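Local coordinates for protein kunitz-type serine protease inhibitor homolog calcicludine (Dendroaspis angusticeps, PDB 5YV7) that probably blocks L-type calcium channels as a mamba venom toxin built on the Kunitz-type serine protease inhibitor fold, at residues F23-T28 against K55-K60; K30-F35 against G51-K56; F35-C40 against A44-T49. All coordinates share one frame; numbering follows the deposited sequence.

The three contacts lie in one small Kunitz domain, built on a two-stranded antiparallel sheet, strands 20-26 and 31-37, and the C-terminal helix 50-58. Contacts 1 and 2 lie side by side, their centres about 4 Å apart. Each joins one strand of the hairpin to the helix, and they share K55 and K56. Contact 3 has its centre about 13 Å from that of contact 1 and 11 Å from that of contact 2. It shares F35 with contact 2. Along the chain, its segments fall between those of both other contacts. The hairpin is thus fixed to the helix at one end and to the 44-49 loop at the other.

Contact 1 (F23-T28 against K55-K60); sequences FYFKWT and KKCLGK
The ring of F25 meets C57 and L58 through apolar and sulfur contacts. The main one is a CH-pi contact. C57 CB sits over one face of the ring, 3.6 Å from the centroid of the F25 ring and 17° off its normal. It is shifted toward the rim, so F25 CG is its nearest atom, at 3.5 Å from C57 CB. CG of F25 lies anti to the backbone N (chi1 -167°), which turns a ring face to the CB of the cysteine. The sulfur contact is more slanted. C57 SG stands 4.5 Å from the centroid of the F25 ring, 37° off the normal, and also touches F25 CB at 3.6 Å. This sulfur is bonded to C7, in the disulfide that ties the N-terminal segment to the C-terminal helix of the Kunitz fold. F25 therefore packs strand 20-26 directly against that bridge. The F25 side chain also touches C7, C32 and C53, so it packs on two disulfides. The remaining contact is aliphatic. L58 CD2 reaches the far end of the ring obliquely, 3.8 Å from F25 CZ, and the two side chains cross at about a right angle.

Contact 2 (K30-F35 against G51-K56); sequences KKCLPF and GECRKK
C32 and C53 are joined by a disulfide, with C32 SG and C53 SG 2.0 Å apart. The CB-S-S-CB torsion is -88°, close to the relaxed geometry of a disulfide. The two halves leave their backbones differently. C53 SG is anti to its N (chi1 177°), while C32 SG lies beside its own N (chi1 -69°). Together they span a gap of 6.1 Å between C32 CA and C53 CA. R54 lies next to the bridge, with C32 SG 3.9 Å from R54 CG. Its chain then runs extended to NE, which donates to a water, R54 NE to water O 3.2 Å. The same water accepts from C32 N at 3.1 Å, so it links strand and helix beside the covalent bond. On the helix, K56 NZ forms a salt bridge with E52 OE1 at 2.8 Å. E52 OE1 receives it on its anti lone pair, away from the other oxygen. E52 N is in turn capped by T49 OG1. This is the Kunitz disulfide that fastens the central hairpin to the C-terminal helix. The bond between two buried cysteines is covalent, so it holds strand 31-37 to helix 50-58 without direct hydrogen bonds between these segments.

Contact 3 (F35-C40 against A44-T49); sequences FLFSGC and ANRFQT
R46 meets the rings of F35 and F37, and N45 brushes F35. N45 comes first. Its carbonyl O lies 4.0 Å from F35 CE1, a loose and oblique approach. Its amide points elsewhere: ND2 bonds to E9 O, and OD1 accepts from F25 N, so both ends of this buried side chain are engaged. N45 also centres an inverse gamma turn. R46 carries most of the contact. Its CG meets the end of the F35 ring, 4.0 Å from F35 CZ, and the two side chains cross at about a right angle. The chain then bends at chi3 (67°), which folds the guanidinium flat onto F37. The planes are 3° apart and their centres 3.9 Å, a stacked cation-pi pair. R46 CD adds a CH-pi contact over the same face, 3.4 Å from F37 CD2. On the opposite face of the ring, G39 N sits above its centre. In this Kunitz domain the stack ties the far end of the hairpin to the loop before the C-terminal helix; C40, further along the first segment, is bonded to C16. F47 turns away from these rings and packs on helix 50-58, touching E52, C53, K56 and C57. T49 is the N-cap of that helix. Segment 44-49 is the last part of the loop between strand 31-37 and helix 50-58. R46 and F37 also touch S22 of strand 20-26, and F23 of the same strand pairs its backbone with F47.

Contact 1 (F23-T28 against K55-K60)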
ATOM      1  N   PHE A  23      -4.580  -1.952   0.744  1.00 38.35           N
ATOM      2  CA  PHE A  23      -3.859  -2.206  -0.489  1.00 38.15           C
ATOM      3  C   PHE A  23      -2.481  -1.577  -0.385  1.00 39.17           C
ATOM      4  O   PHE A  23      -2.289  -0.573   0.314  1.00 37.52           O
ATOM      5  CB  PHE A  23      -4.625  -1.667  -1.692  1.00 36.56           C
ATOM      6  CG  PHE A  23      -5.894  -2.411  -1.964  1.00 40.19           C
ATOM      7  CD1 PHE A  23      -7.078  -2.052  -1.323  1.00 42.40           C
ATOM      8  CD2 PHE A  23      -5.900  -3.496  -2.822  1.00 39.36           C
ATOM      9  CE1 PHE A  23      -8.251  -2.754  -1.542  1.00 40.73           C
ATOM     10  CE2 PHE A  23      -7.075  -4.205  -3.053  1.00 43.86           C
ATOM     11  CZ  PHE A  23      -8.254  -3.831  -2.411  1.00 40.49           C
ATOM     12  N   TYR A  24      -1.511  -2.214  -1.036  1.00 36.59           N
ATOM     13  CA  TYR A  24      -0.183  -1.643  -1.177  1.00 37.81           C
ATOM     14  C   TYR A  24       0.269  -1.833  -2.612  1.00 38.84           C
ATOM     15  O   TYR A  24      -0.282  -2.643  -3.363  1.00 41.09           O
ATOM     16  CB  TYR A  24       0.839  -2.265  -0.215  1.00 37.52           C
ATOM     17  CG  TYR A  24       1.466  -3.566  -0.692  1.00 37.56           C
ATOM     18  CD1 TYR A  24       0.752  -4.760  -0.667  1.00 37.94           C
ATOM     19  CD2 TYR A  24       2.778  -3.601  -1.141  1.00 38.09           C
ATOM     20  CE1 TYR A  24       1.330  -5.949  -1.081  1.00 36.34           C
ATOM     21  CE2 TYR A  24       3.362  -4.784  -1.557  1.00 38.21           C
ATOM     22  CZ  TYR A  24       2.634  -5.957  -1.525  1.00 41.41           C
ATOM     23  OH  TYR A  24       3.212  -7.140  -1.942  1.00 40.60           O
ATOM     24  N   PHE A  25       1.278  -1.065  -2.985  1.00 37.09           N
ATOM     25  CA  PHE A  25       1.848  -1.117  -4.320  1.00 40.31           C
ATOM     26  C   PHE A  25       3.092  -1.989  -4.257  1.00 40.00           C
ATOM     27  O   PHE A  25       4.063  -1.643  -3.580  1.00 39.59           O
ATOM     28  CB  PHE A  25       2.183   0.288  -4.815  1.00 40.01           C
ATOM     29  CG  PHE A  25       2.487   0.351  -6.267  1.00 37.88           C
ATOM     30  CD1 PHE A  25       1.518  -0.003  -7.204  1.00 38.06           C
ATOM     31  CD2 PHE A  25       3.736   0.765  -6.708  1.00 40.28           C
ATOM     32  CE1 PHE A  25       1.784   0.054  -8.568  1.00 38.80           C
ATOM     33  CE2 PHE A  25       4.027   0.825  -8.082  1.00 41.06           C
ATOM     34  CZ  PHE A  25       3.044   0.468  -9.015  1.00 39.51           C
ATOM     35  N   LYS A  26       3.046  -3.137  -4.922  1.00 40.52           N
ATOM     36  CA  LYS A  26       4.246  -3.939  -5.139  1.00 40.97           C
ATOM     37  C   LYS A  26       4.912  -3.367  -6.379  1.00 43.04           C
ATOM     38  O   LYS A  26       4.557  -3.714  -7.508  1.00 45.49           O
ATOM     39  CB  LYS A  26       3.895  -5.410  -5.309  1.00 43.51           C
ATOM     40  CG  LYS A  26       5.103  -6.327  -5.382  1.00 46.16           C
ATOM     41  CD  LYS A  26       4.683  -7.772  -5.225  1.00 47.08           C
ATOM     42  CE  LYS A  26       5.866  -8.724  -5.262  1.00 45.80           C
ATOM     43  NZ  LYS A  26       5.387 -10.125  -5.508  1.00 53.18           N
ATOM     44  N   TRP A  27       5.876  -2.459  -6.172  1.00 40.54           N
ATOM     45  CA  TRP A  27       6.377  -1.653  -7.285  1.00 44.36           C
ATOM     46  C   TRP A  27       7.182  -2.464  -8.293  1.00 48.29           C
ATOM     47  O   TRP A  27       7.289  -2.052  -9.453  1.00 48.24           O
ATOM     48  CB  TRP A  27       7.223  -0.482  -6.768  1.00 48.19           C
ATOM     49  CG  TRP A  27       8.639  -0.850  -6.416  1.00 51.94           C
ATOM     50  CD1 TRP A  27       9.087  -1.350  -5.218  1.00 54.77           C
ATOM     51  CD2 TRP A  27       9.787  -0.752  -7.259  1.00 52.73           C
ATOM     52  NE1 TRP A  27      10.439  -1.566  -5.270  1.00 53.62           N
ATOM     53  CE2 TRP A  27      10.897  -1.208  -6.510  1.00 56.97           C
ATOM     54  CE3 TRP A  27       9.990  -0.317  -8.574  1.00 55.11           C
ATOM     55  CZ2 TRP A  27      12.190  -1.242  -7.035  1.00 54.34           C
ATOM     56  CZ3 TRP A  27      11.272  -0.353  -9.091  1.00 57.81           C
ATOM     57  CH2 TRP A  27      12.357  -0.813  -8.322  1.00 56.22           C
ATOM     58  N   THR A  28       7.750  -3.598  -7.883  1.00 47.29           N
ATOM     59  CA  THR A  28       8.467  -4.438  -8.829  1.00 47.37           C
ATOM     60  C   THR A  28       7.529  -5.159  -9.784  1.00 46.27           C
ATOM     61  O   THR A  28       7.965  -5.589 -10.850  1.00 48.74           O
ATOM     62  CB  THR A  28       9.331  -5.457  -8.090  1.00 46.00           C
ATOM     63  OG1 THR A  28       8.501  -6.270  -7.251  1.00 52.64           O
ATOM     64  CG2 THR A  28      10.380  -4.743  -7.251  1.00 43.80           C
ATOM     65  N   LYS A  55      -4.509   5.468  -8.357  1.00 43.03           N
ATOM     66  CA  LYS A  55      -4.409   6.895  -8.622  1.00 43.73           C
ATOM     67  C   LYS A  55      -3.036   7.418  -8.228  1.00 43.94           C
ATOM     68  O   LYS A  55      -2.367   8.095  -9.017  1.00 43.72           O
ATOM     69  CB  LYS A  55      -5.513   7.645  -7.880  1.00 45.46           C
ATOM     70  CG  LYS A  55      -5.431   9.158  -8.018  1.00 45.84           C
ATOM     71  CD  LYS A  55      -6.768   9.811  -7.702  1.00 51.98           C
ATOM     72  CE  LYS A  55      -6.625  10.909  -6.664  1.00 59.48           C
ATOM     73  NZ  LYS A  55      -7.603  12.015  -6.880  1.00 68.08           N
ATOM     74  N   LYS A  56      -2.582   7.078  -7.022  1.00 41.98           N
ATOM     75  CA  LYS A  56      -1.349   7.659  -6.508  1.00 41.28           C
ATOM     76  C   LYS A  56      -0.115   6.973  -7.078  1.00 40.54           C
ATOM     77  O   LYS A  56       0.856   7.643  -7.432  1.00 42.34           O
ATOM     78  CB  LYS A  56      -1.344   7.599  -4.977  1.00 43.46           C
ATOM     79  CG  LYS A  56      -2.404   8.491  -4.338  1.00 44.42           C
ATOM     80  CD  LYS A  56      -2.082   8.818  -2.894  1.00 56.40           C
ATOM     81  CE  LYS A  56      -3.348   9.016  -2.055  1.00 62.80           C
ATOM     82  NZ  LYS A  56      -3.057   9.005  -0.586  1.00 61.20           N
ATOM     83  N   CYS A  57      -0.130   5.649  -7.188  1.00 41.48           N
ATOM     84  CA  CYS A  57       1.077   4.917  -7.554  1.00 39.37           C
ATOM     85  C   CYS A  57       1.219   4.714  -9.056  1.00 43.27           C
ATOM     86  O   CYS A  57       2.349   4.615  -9.551  1.00 38.45           O
ATOM     87  CB  CYS A  57       1.101   3.559  -6.844  1.00 36.05           C
ATOM     88  SG  CYS A  57       1.166   3.735  -5.053  1.00 42.11           S
ATOM     89  N   LEU A  58       0.108   4.630  -9.792  1.00 40.13           N
ATOM     90  CA  LEU A  58       0.188   4.515 -11.237  1.00 42.86           C
ATOM     91  C   LEU A  58      -0.110   5.826 -11.954  1.00 42.54           C
ATOM     92  O   LEU A  58       0.237   5.962 -13.129  1.00 38.87           O
ATOM     93  CB  LEU A  58      -0.766   3.420 -11.735  1.00 40.27           C
ATOM     94  CG  LEU A  58      -0.358   2.001 -11.331  1.00 38.25           C
ATOM     95  CD1 LEU A  58      -1.423   0.981 -11.725  1.00 37.60           C
ATOM     96  CD2 LEU A  58       0.971   1.632 -11.940  1.00 35.35           C
ATOM     97  N   GLY A  59      -0.707   6.795 -11.268  1.00 41.81           N
ATOM     98  CA  GLY A  59      -1.137   8.000 -11.937  1.00 41.81           C
ATOM     99  C   GLY A  59      -2.467   7.871 -12.633  1.00 44.54           C
ATOM    100  O   GLY A  59      -2.809   8.728 -13.452  1.00 44.76           O
ATOM    101  N   LYS A  60      -3.235   6.830 -12.331  1.00 43.09           N
ATOM    102  CA  LYS A  60      -4.512   6.625 -12.990  1.00 45.70           C
ATOM    103  C   LYS A  60      -5.479   7.769 -12.717  1.00 48.89           C
ATOM    104  O   LYS A  60      -6.189   8.205 -13.630  1.00 48.72           O
ATOM    105  CB  LYS A  60      -5.142   5.307 -12.559  1.00 44.44           C
ATOM    106  CG  LYS A  60      -6.445   5.030 -13.268  1.00 44.55           C
ATOM    107  CD  LYS A  60      -6.960   3.630 -12.989  1.00 45.34           C
ATOM    108  CE  LYS A  60      -8.349   3.466 -13.566  1.00 38.00           C
ATOM    109  NZ  LYS A  60      -8.921   2.192 -13.110  1.00 47.21           N
ATOM    110  OXT LYS A  60      -5.568   8.271 -11.594  1.00 45.66           O
TER

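Contact 2 (K30-F35 against G51-K56)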
ATOM      1  N   LYS A  30       4.490  -3.525 -10.421  1.00 45.08           N
ATOM      2  CA  LYS A  30       3.628  -2.411 -10.818  1.00 43.34           C
ATOM      3  C   LYS A  30       2.146  -2.710 -10.572  1.00 42.66           C
ATOM      4  O   LYS A  30       1.284  -2.279 -11.336  1.00 43.21           O
ATOM      5  CB  LYS A  30       3.859  -2.028 -12.283  1.00 41.91           C
ATOM      6  CG  LYS A  30       5.298  -1.663 -12.604  1.00 48.28           C
ATOM      7  CD  LYS A  30       5.450  -1.215 -14.056  1.00 47.82           C
ATOM      8  CE  LYS A  30       6.894  -0.864 -14.367  1.00 48.03           C
ATOM      9  NZ  LYS A  30       7.047  -0.414 -15.774  1.00 48.98           N
ATOM     10  N   LYS A  31       1.821  -3.432  -9.500  1.00 44.51           N
ATOM     11  CA  LYS A  31       0.428  -3.731  -9.194  1.00 44.64           C
ATOM     12  C   LYS A  31       0.068  -3.303  -7.782  1.00 40.76           C
ATOM     13  O   LYS A  31       0.863  -3.427  -6.845  1.00 40.94           O
ATOM     14  CB  LYS A  31       0.099  -5.221  -9.353  1.00 43.99           C
ATOM     15  CG  LYS A  31       0.385  -5.770 -10.723  1.00 51.76           C
ATOM     16  CD  LYS A  31      -0.664  -6.781 -11.163  1.00 58.27           C
ATOM     17  CE  LYS A  31      -1.130  -6.490 -12.584  1.00 69.22           C
ATOM     18  NZ  LYS A  31       0.032  -6.153 -13.470  1.00 60.34           N
ATOM     19  N   CYS A  32      -1.150  -2.802  -7.653  1.00 38.42           N
ATOM     20  CA  CYS A  32      -1.774  -2.628  -6.360  1.00 38.52           C
ATOM     21  C   CYS A  32      -2.295  -3.980  -5.882  1.00 39.88           C
ATOM     22  O   CYS A  32      -3.062  -4.635  -6.589  1.00 40.08           O
ATOM     23  CB  CYS A  32      -2.893  -1.604  -6.477  1.00 40.10           C
ATOM     24  SG  CYS A  32      -2.238   0.037  -6.770  1.00 39.96           S
ATOM     25  N   LEU A  33      -1.865  -4.406  -4.697  1.00 38.17           N
ATOM     26  CA  LEU A  33      -2.194  -5.716  -4.157  1.00 37.72           C
ATOM     27  C   LEU A  33      -2.836  -5.597  -2.771  1.00 37.83           C
ATOM     28  O   LEU A  33      -2.485  -4.706  -1.992  1.00 38.18           O
ATOM     29  CB  LEU A  33      -0.937  -6.594  -4.070  1.00 38.30           C
ATOM     30  CG  LEU A  33      -0.222  -6.932  -5.383  1.00 41.62           C
ATOM     31  CD1 LEU A  33       0.959  -7.845  -5.114  1.00 39.01           C
ATOM     32  CD2 LEU A  33      -1.190  -7.597  -6.384  1.00 35.59           C
ATOM     33  N   PRO A  34      -3.788  -6.466  -2.447  1.00 40.02           N
ATOM     34  CA  PRO A  34      -4.410  -6.418  -1.118  1.00 39.52           C
ATOM     35  C   PRO A  34      -3.463  -6.909  -0.034  1.00 38.31           C
ATOM     36  O   PRO A  34      -2.593  -7.746  -0.273  1.00 41.68           O
ATOM     37  CB  PRO A  34      -5.613  -7.363  -1.260  1.00 37.90           C
ATOM     38  CG  PRO A  34      -5.165  -8.354  -2.283  1.00 38.60           C
ATOM     39  CD  PRO A  34      -4.355  -7.543  -3.281  1.00 36.83           C
ATOM     40  N   PHE A  35      -3.648  -6.385   1.177  1.00 34.39           N
ATOM     41  CA  PHE A  35      -2.999  -6.967   2.347  1.00 36.82           C
ATOM     42  C   PHE A  35      -3.783  -6.583   3.594  1.00 37.63           C
ATOM     43  O   PHE A  35      -4.649  -5.701   3.561  1.00 40.46           O
ATOM     44  CB  PHE A  35      -1.519  -6.549   2.455  1.00 36.31           C
ATOM     45  CG  PHE A  35      -1.281  -5.171   3.043  1.00 35.18           C
ATOM     46  CD1 PHE A  35      -1.401  -4.029   2.253  1.00 34.68           C
ATOM     47  CD2 PHE A  35      -0.874  -5.029   4.374  1.00 32.22           C
ATOM     48  CE1 PHE A  35      -1.136  -2.756   2.783  1.00 37.08           C
ATOM     49  CE2 PHE A  35      -0.610  -3.772   4.917  1.00 34.96           C
ATOM     50  CZ  PHE A  35      -0.735  -2.627   4.125  1.00 37.27           C
ATOM     51  N   GLY A  51      -8.525   1.728  -5.918  1.00 43.85           N
ATOM     52  CA  GLY A  51      -8.547   2.910  -6.764  1.00 42.65           C
ATOM     53  C   GLY A  51      -7.598   3.993  -6.282  1.00 47.77           C
ATOM     54  O   GLY A  51      -6.864   4.592  -7.078  1.00 47.10           O
ATOM     55  N   GLU A  52      -7.604   4.265  -4.974  1.00 43.76           N
ATOM     56  CA  GLU A  52      -6.681   5.250  -4.432  1.00 45.26           C
ATOM     57  C   GLU A  52      -5.239   4.828  -4.672  1.00 44.84           C
ATOM     58  O   GLU A  52      -4.389   5.663  -5.001  1.00 44.57           O
ATOM     59  CB  GLU A  52      -6.947   5.459  -2.942  1.00 44.40           C
ATOM     60  CG  GLU A  52      -6.077   6.522  -2.303  1.00 43.91           C
ATOM     61  CD  GLU A  52      -5.915   6.354  -0.788  1.00 56.03           C
ATOM     62  OE1 GLU A  52      -4.984   6.984  -0.234  1.00 60.74           O
ATOM     63  OE2 GLU A  52      -6.706   5.615  -0.144  1.00 54.14           O
ATOM     64  N   CYS A  53      -4.953   3.526  -4.549  1.00 42.69           N
ATOM     65  CA  CYS A  53      -3.611   3.033  -4.846  1.00 43.07           C
ATOM     66  C   CYS A  53      -3.245   3.268  -6.314  1.00 44.37           C
ATOM     67  O   CYS A  53      -2.145   3.739  -6.626  1.00 42.87           O
ATOM     68  CB  CYS A  53      -3.505   1.552  -4.489  1.00 38.44           C
ATOM     69  SG  CYS A  53      -1.904   0.802  -4.906  1.00 39.38           S
ATOM     70  N   ARG A  54      -4.160   2.955  -7.232  1.00 43.36           N
ATOM     71  CA  ARG A  54      -3.863   3.140  -8.648  1.00 42.39           C
ATOM     72  C   ARG A  54      -3.713   4.611  -8.992  1.00 42.40           C
ATOM     73  O   ARG A  54      -2.877   4.977  -9.825  1.00 43.62           O
ATOM     74  CB  ARG A  54      -4.950   2.500  -9.502  1.00 42.10           C
ATOM     75  CG  ARG A  54      -4.830   1.005  -9.549  1.00 44.84           C
ATOM     76  CD  ARG A  54      -6.137   0.377  -9.891  1.00 41.95           C
ATOM     77  NE  ARG A  54      -5.954  -1.011 -10.271  1.00 42.31           N
ATOM     78  CZ  ARG A  54      -6.953  -1.876 -10.411  1.00 44.06           C
ATOM     79  NH1 ARG A  54      -8.207  -1.494 -10.199  1.00 45.03           N
ATOM     80  NH2 ARG A  54      -6.698  -3.123 -10.765  1.00 47.39           N
ATOM     81  N   LYS A  55      -4.509   5.468  -8.357  1.00 43.03           N
ATOM     82  CA  LYS A  55      -4.409   6.895  -8.622  1.00 43.73           C
ATOM     83  C   LYS A  55      -3.036   7.418  -8.228  1.00 43.94           C
ATOM     84  O   LYS A  55      -2.367   8.095  -9.017  1.00 43.72           O
ATOM     85  CB  LYS A  55      -5.513   7.645  -7.880  1.00 45.46           C
ATOM     86  CG  LYS A  55      -5.431   9.158  -8.018  1.00 45.84           C
ATOM     87  CD  LYS A  55      -6.768   9.811  -7.702  1.00 51.98           C
ATOM     88  CE  LYS A  55      -6.625  10.909  -6.664  1.00 59.48           C
ATOM     89  NZ  LYS A  55      -7.603  12.015  -6.880  1.00 68.08           N
ATOM     90  N   LYS A  56      -2.582   7.078  -7.022  1.00 41.98           N
ATOM     91  CA  LYS A  56      -1.349   7.659  -6.508  1.00 41.28           C
ATOM     92  C   LYS A  56      -0.115   6.973  -7.078  1.00 40.54           C
ATOM     93  O   LYS A  56       0.856   7.643  -7.432  1.00 42.34           O
ATOM     94  CB  LYS A  56      -1.344   7.599  -4.977  1.00 43.46           C
ATOM     95  CG  LYS A  56      -2.404   8.491  -4.338  1.00 44.42           C
ATOM     96  CD  LYS A  56      -2.082   8.818  -2.894  1.00 56.40           C
ATOM     97  CE  LYS A  56      -3.348   9.016  -2.055  1.00 62.80           C
ATOM     98  NZ  LYS A  56      -3.057   9.005  -0.586  1.00 61.20           N
TER
HETATM   99  O   HOH W   1      -3.127  -2.441 -10.036  1.00 26.51           O

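Contact 3 (F35-C40 against A44-T49)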
ATOM      1  N   PHE A  35      -3.648  -6.385   1.177  1.00 34.39           N
ATOM      2  CA  PHE A  35      -2.999  -6.967   2.347  1.00 36.82           C
ATOM      3  C   PHE A  35      -3.783  -6.583   3.594  1.00 37.63           C
ATOM      4  O   PHE A  35      -4.649  -5.701   3.561  1.00 40.46           O
ATOM      5  CB  PHE A  35      -1.519  -6.549   2.455  1.00 36.31           C
ATOM      6  CG  PHE A  35      -1.281  -5.171   3.043  1.00 35.18           C
ATOM      7  CD1 PHE A  35      -1.401  -4.029   2.253  1.00 34.68           C
ATOM      8  CD2 PHE A  35      -0.874  -5.029   4.374  1.00 32.22           C
ATOM      9  CE1 PHE A  35      -1.136  -2.756   2.783  1.00 37.08           C
ATOM     10  CE2 PHE A  35      -0.610  -3.772   4.917  1.00 34.96           C
ATOM     11  CZ  PHE A  35      -0.735  -2.627   4.125  1.00 37.27           C
ATOM     12  N   LEU A  36      -3.495  -7.282   4.685  1.00 32.46           N
ATOM     13  CA  LEU A  36      -4.133  -7.021   5.967  1.00 38.89           C
ATOM     14  C   LEU A  36      -3.195  -6.169   6.817  1.00 37.33           C
ATOM     15  O   LEU A  36      -2.093  -6.606   7.156  1.00 35.83           O
ATOM     16  CB  LEU A  36      -4.498  -8.325   6.688  1.00 35.71           C
ATOM     17  CG  LEU A  36      -5.543  -9.195   5.981  1.00 40.84           C
ATOM     18  CD1 LEU A  36      -5.915 -10.418   6.826  1.00 33.21           C
ATOM     19  CD2 LEU A  36      -6.796  -8.382   5.596  1.00 36.73           C
ATOM     20  N   PHE A  37      -3.634  -4.952   7.137  1.00 38.33           N
ATOM     21  CA  PHE A  37      -2.896  -4.040   8.000  1.00 37.27           C
ATOM     22  C   PHE A  37      -3.319  -4.256   9.453  1.00 38.94           C
ATOM     23  O   PHE A  37      -4.507  -4.434   9.747  1.00 39.91           O
ATOM     24  CB  PHE A  37      -3.148  -2.597   7.555  1.00 36.28           C
ATOM     25  CG  PHE A  37      -2.503  -1.556   8.422  1.00 38.51           C
ATOM     26  CD1 PHE A  37      -1.162  -1.645   8.766  1.00 39.69           C
ATOM     27  CD2 PHE A  37      -3.238  -0.471   8.887  1.00 40.58           C
ATOM     28  CE1 PHE A  37      -0.560  -0.669   9.569  1.00 39.32           C
ATOM     29  CE2 PHE A  37      -2.637   0.517   9.686  1.00 40.62           C
ATOM     30  CZ  PHE A  37      -1.301   0.413  10.025  1.00 37.93           C
ATOM     31  N   SER A  38      -2.337  -4.268  10.360  1.00 36.83           N
ATOM     32  CA  SER A  38      -2.625  -4.567  11.759  1.00 40.48           C
ATOM     33  C   SER A  38      -3.333  -3.419  12.464  1.00 41.35           C
ATOM     34  O   SER A  38      -3.985  -3.651  13.486  1.00 38.12           O
ATOM     35  CB  SER A  38      -1.341  -4.920  12.518  1.00 37.15           C
ATOM     36  OG  SER A  38      -0.577  -3.763  12.780  1.00 35.85           O
ATOM     37  N   GLY A  39      -3.213  -2.190  11.956  1.00 40.69           N
ATOM     38  CA  GLY A  39      -3.852  -1.035  12.549  1.00 38.90           C
ATOM     39  C   GLY A  39      -2.909   0.031  13.071  1.00 38.99           C
ATOM     40  O   GLY A  39      -3.345   1.171  13.268  1.00 37.61           O
ATOM     41  N   CYS A  40      -1.634  -0.295  13.300  1.00 37.27           N
ATOM     42  CA  CYS A  40      -0.644   0.733  13.602  1.00 38.89           C
ATOM     43  C   CYS A  40       0.742   0.271  13.157  1.00 39.22           C
ATOM     44  O   CYS A  40       0.947  -0.884  12.782  1.00 39.99           O
ATOM     45  CB  CYS A  40      -0.636   1.072  15.095  1.00 41.97           C
ATOM     46  SG  CYS A  40       0.080  -0.237  16.119  1.00 44.20           S
ATOM     47  N   ALA A  44       3.855   4.440   4.576  1.00 42.93           N
ATOM     48  CA  ALA A  44       3.022   5.200   3.658  1.00 40.63           C
ATOM     49  C   ALA A  44       2.517   4.377   2.477  1.00 43.16           C
ATOM     50  O   ALA A  44       1.651   4.857   1.736  1.00 42.38           O
ATOM     51  CB  ALA A  44       3.788   6.421   3.164  1.00 39.56           C
ATOM     52  N   ASN A  45       3.013   3.155   2.288  1.00 40.08           N
ATOM     53  CA  ASN A  45       2.532   2.303   1.202  1.00 37.67           C
ATOM     54  C   ASN A  45       1.303   1.523   1.671  1.00 36.47           C
ATOM     55  O   ASN A  45       1.321   0.308   1.848  1.00 39.00           O
ATOM     56  CB  ASN A  45       3.639   1.374   0.716  1.00 37.04           C
ATOM     57  CG  ASN A  45       3.316   0.755  -0.635  1.00 42.12           C
ATOM     58  OD1 ASN A  45       2.244   0.999  -1.192  1.00 41.67           O
ATOM     59  ND2 ASN A  45       4.231  -0.048  -1.164  1.00 39.24           N
ATOM     60  N   ARG A  46       0.213   2.259   1.872  1.00 37.93           N
ATOM     61  CA  ARG A  46      -1.035   1.661   2.336  1.00 39.04           C
ATOM     62  C   ARG A  46      -2.196   2.506   1.840  1.00 37.63           C
ATOM     63  O   ARG A  46      -2.174   3.731   1.962  1.00 40.88           O
ATOM     64  CB  ARG A  46      -1.087   1.540   3.871  1.00 35.55           C
ATOM     65  CG  ARG A  46      -2.436   0.995   4.377  1.00 37.71           C
ATOM     66  CD  ARG A  46      -2.518   0.880   5.904  1.00 42.58           C
ATOM     67  NE  ARG A  46      -2.505   2.170   6.615  1.00 44.72           N
ATOM     68  CZ  ARG A  46      -1.430   2.697   7.223  1.00 51.88           C
ATOM     69  NH1 ARG A  46      -0.254   2.056   7.213  1.00 43.48           N
ATOM     70  NH2 ARG A  46      -1.524   3.876   7.845  1.00 51.45           N
ATOM     71  N   PHE A  47      -3.206   1.856   1.284  1.00 38.36           N
ATOM     72  CA  PHE A  47      -4.342   2.571   0.728  1.00 39.50           C
ATOM     73  C   PHE A  47      -5.625   1.855   1.113  1.00 42.82           C
ATOM     74  O   PHE A  47      -5.656   0.628   1.252  1.00 42.13           O
ATOM     75  CB  PHE A  47      -4.195   2.704  -0.791  1.00 39.94           C
ATOM     76  CG  PHE A  47      -2.846   3.182  -1.198  1.00 40.20           C
ATOM     77  CD1 PHE A  47      -2.558   4.541  -1.213  1.00 40.85           C
ATOM     78  CD2 PHE A  47      -1.839   2.279  -1.503  1.00 36.60           C
ATOM     79  CE1 PHE A  47      -1.303   4.994  -1.548  1.00 37.97           C
ATOM     80  CE2 PHE A  47      -0.585   2.722  -1.840  1.00 38.05           C
ATOM     81  CZ  PHE A  47      -0.312   4.088  -1.866  1.00 38.38           C
ATOM     82  N   GLN A  48      -6.681   2.641   1.317  1.00 44.49           N
ATOM     83  CA  GLN A  48      -7.950   2.053   1.716  1.00 48.09           C
ATOM     84  C   GLN A  48      -8.663   1.390   0.543  1.00 46.33           C
ATOM     85  O   GLN A  48      -9.400   0.422   0.737  1.00 48.91           O
ATOM     86  CB  GLN A  48      -8.836   3.121   2.360  1.00 53.27           C
ATOM     87  CG  GLN A  48     -10.197   2.607   2.825  1.00 57.71           C
ATOM     88  CD  GLN A  48     -10.085   1.521   3.886  1.00 56.39           C
ATOM     89  OE1 GLN A  48      -9.200   1.563   4.742  1.00 63.12           O
ATOM     90  NE2 GLN A  48     -10.983   0.543   3.834  1.00 56.91           N
ATOM     91  N   THR A  49      -8.449   1.870  -0.672  1.00 47.20           N
ATOM     92  CA  THR A  49      -9.096   1.290  -1.837  1.00 49.19           C
ATOM     93  C   THR A  49      -8.058   1.040  -2.912  1.00 44.82           C
ATOM     94  O   THR A  49      -7.043   1.743  -2.987  1.00 43.08           O
ATOM     95  CB  THR A  49     -10.188   2.205  -2.395  1.00 51.55           C
ATOM     96  OG1 THR A  49      -9.594   3.447  -2.800  1.00 52.71           O
ATOM     97  CG2 THR A  49     -11.257   2.479  -1.342  1.00 42.62           C
TER